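Local coordinates for protein nonaheme cytochrome c (Desulfovibrio desulfuricans, PDB 1DUW) that transfers electrons through its nine covalently bound c-type hemes, probably in a pathway linked to hydrogenase, at residues N132-M137 with E156-E161. Numbering follows the deposited sequence.
Sequences NVTSSM and EALAAE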
loop_
_atom_site.group_PDB
_atom_site.type_symbol
_atom_site.label_atom_id
_atom_site.label_comp_id
_atom_site.label_asym_id
_atom_site.label_seq_id
_atom_site.Cartn_x
_atom_site.Cartn_y
_atom_site.Cartn_z
ATOM N N ASN A 132 -7.383 -7.500 -9.964
ATOM C CA ASN A 132 -6.793 -7.276 -11.261
ATOM C C ASN A 132 -6.809 -8.365 -12.300
ATOM O O ASN A 132 -5.973 -8.225 -13.208
ATOM C CB ASN A 132 -5.291 -6.993 -10.912
ATOM C CG ASN A 132 -4.715 -8.231 -10.223
ATOM O OD1 ASN A 132 -5.346 -9.289 -10.105
ATOM N ND2 ASN A 132 -3.467 -8.125 -9.766
ATOM N N VAL A 133 -7.660 -9.379 -12.205
ATOM C CA VAL A 133 -7.598 -10.441 -13.211
ATOM C C VAL A 133 -7.728 -9.867 -14.621
ATOM O O VAL A 133 -8.508 -8.948 -14.858
ATOM C CB VAL A 133 -8.644 -11.550 -12.999
ATOM C CG1 VAL A 133 -10.054 -11.074 -13.318
ATOM C CG2 VAL A 133 -8.309 -12.762 -13.864
ATOM N N THR A 134 -6.924 -10.447 -15.499
ATOM C CA THR A 134 -6.867 -10.090 -16.900
ATOM C C THR A 134 -8.279 -9.989 -17.443
ATOM O O THR A 134 -9.164 -10.761 -17.066
ATOM C CB THR A 134 -6.075 -11.130 -17.718
ATOM O OG1 THR A 134 -6.188 -10.871 -19.124
ATOM C CG2 THR A 134 -6.651 -12.526 -17.499
ATOM N N SER A 135 -8.486 -9.050 -18.359
ATOM C CA SER A 135 -9.800 -8.860 -18.979
ATOM C C SER A 135 -10.102 -10.003 -19.940
ATOM O O SER A 135 -11.196 -10.108 -20.500
ATOM C CB SER A 135 -9.874 -7.494 -19.655
ATOM O OG SER A 135 -8.822 -7.324 -20.588
ATOM N N SER A 136 -9.153 -10.914 -20.140
ATOM C CA SER A 136 -9.357 -12.085 -20.975
ATOM C C SER A 136 -10.372 -12.988 -20.273
ATOM O O SER A 136 -11.003 -13.812 -20.938
ATOM C CB SER A 136 -8.052 -12.834 -21.243
ATOM O OG SER A 136 -7.138 -11.988 -21.920
ATOM N N MET A 137 -10.545 -12.827 -18.960
ATOM C CA MET A 137 -11.521 -13.638 -18.235
ATOM C C MET A 137 -12.939 -13.359 -18.755
ATOM O O MET A 137 -13.313 -12.192 -18.794
ATOM C CB MET A 137 -11.480 -13.379 -16.728
ATOM C CG MET A 137 -12.398 -14.328 -15.974
ATOM S SD MET A 137 -12.791 -13.806 -14.300
ATOM C CE MET A 137 -13.652 -12.260 -14.593
ATOM N N GLU A 156 -4.994 -21.202 -13.806
ATOM C CA GLU A 156 -3.559 -20.987 -13.963
ATOM C C GLU A 156 -3.264 -20.106 -15.165
ATOM O O GLU A 156 -2.442 -19.201 -15.141
ATOM C CB GLU A 156 -2.805 -22.310 -14.153
ATOM C CG GLU A 156 -1.330 -22.116 -14.466
ATOM C CD GLU A 156 -0.976 -22.347 -15.923
ATOM O OE1 GLU A 156 0.140 -21.943 -16.328
ATOM O OE2 GLU A 156 -1.821 -22.916 -16.650
ATOM N N ALA A 157 -3.950 -20.394 -16.270
ATOM C CA ALA A 157 -3.737 -19.608 -17.476
ATOM C C ALA A 157 -4.206 -18.172 -17.272
ATOM O O ALA A 157 -3.552 -17.237 -17.748
ATOM C CB ALA A 157 -4.454 -20.270 -18.643
ATOM N N LEU A 158 -5.325 -17.950 -16.578
ATOM C CA LEU A 158 -5.774 -16.563 -16.418
ATOM C C LEU A 158 -4.808 -15.811 -15.503
ATOM O O LEU A 158 -4.478 -14.652 -15.752
ATOM C CB LEU A 158 -7.208 -16.473 -15.873
ATOM C CG LEU A 158 -8.345 -16.849 -16.825
ATOM C CD1 LEU A 158 -9.655 -17.081 -16.083
ATOM C CD2 LEU A 158 -8.533 -15.778 -17.895
ATOM N N ALA A 159 -4.383 -16.505 -14.452
ATOM C CA ALA A 159 -3.467 -15.914 -13.486
ATOM C C ALA A 159 -2.130 -15.561 -14.119
ATOM O O ALA A 159 -1.574 -14.484 -13.888
ATOM C CB ALA A 159 -3.269 -16.871 -12.314
ATOM N N ALA A 160 -1.633 -16.499 -14.918
ATOM C CA ALA A 160 -0.339 -16.344 -15.582
ATOM C C ALA A 160 -0.362 -15.159 -16.538
ATOM O O ALA A 160 0.603 -14.386 -16.548
ATOM C CB ALA A 160 0.066 -17.653 -16.250
ATOM N N GLU A 161 -1.437 -15.012 -17.308
ATOM C CA GLU A 161 -1.593 -13.918 -18.250
ATOM C C GLU A 161 -1.645 -12.572 -17.534
ATOM O O GLU A 161 -1.127 -11.568 -18.020
ATOM C CB GLU A 161 -2.879 -14.079 -19.080
ATOM C CG GLU A 161 -3.024 -12.977 -20.113
ATOM C CD GLU A 161 -4.265 -13.111 -20.971
ATOM O OE1 GLU A 161 -5.021 -14.090 -20.805
ATOM O OE2 GLU A 161 -4.465 -12.212 -21.818
#
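Glu161, with CG anti to its backbone N (chi1 -177°) and a chain that runs extended from the helix to the carboxylate, meets Ser136 tip to tip. Ser136 has OG anti to its carbonyl carbon (chi1 -61°), which aims the hydroxyl at that group. Ser136 OG donates to Glu161 OE2 at 2.7 Å. It comes to the syn side of this oxygen, 33° out of the carboxylate plane. Ser136 CB lies 3.3 Å from the other oxygen, Glu161 OE1.

Thr134 sits between this polar pair and Leu158. Its OG1 accepts from the backbone N of Ser136 at 3.1 Å in a nearly straight bond, forming an ST turn. Thr134 to Met137 is also a type I beta turn, closed by Met137 N to Thr134 O. The other branch of Thr134, methyl CG2, packs against the backbone O of Leu158 at 3.5 Å. That carbonyl accepts a hydrogen bond from Thr162 OG1. The same hydroxyl oxygen pairs with Thr134 N, so Thr162 gives a second polar tie between loop and helix.

Leu158 supplies the apolar half. It reaches out from the helix and crosses the Met137 side chain at about a right angle. Its CD2 packs 3.7 Å from Met137 CA, and its CD1 lies 3.9 Å from Met137 CG. Val133 touches the base of Leu158 more loosely through CG2. Val15 of strand 14-16 packs against both residues.

The contact joins the loop after helix 124-130, just past the heme ligand His131, to helix 152-165. The hydroxyl donor probably stabilises negative charge on Glu161 at the outer edge, while buried Leu158 and Val133 make the inner side apolar.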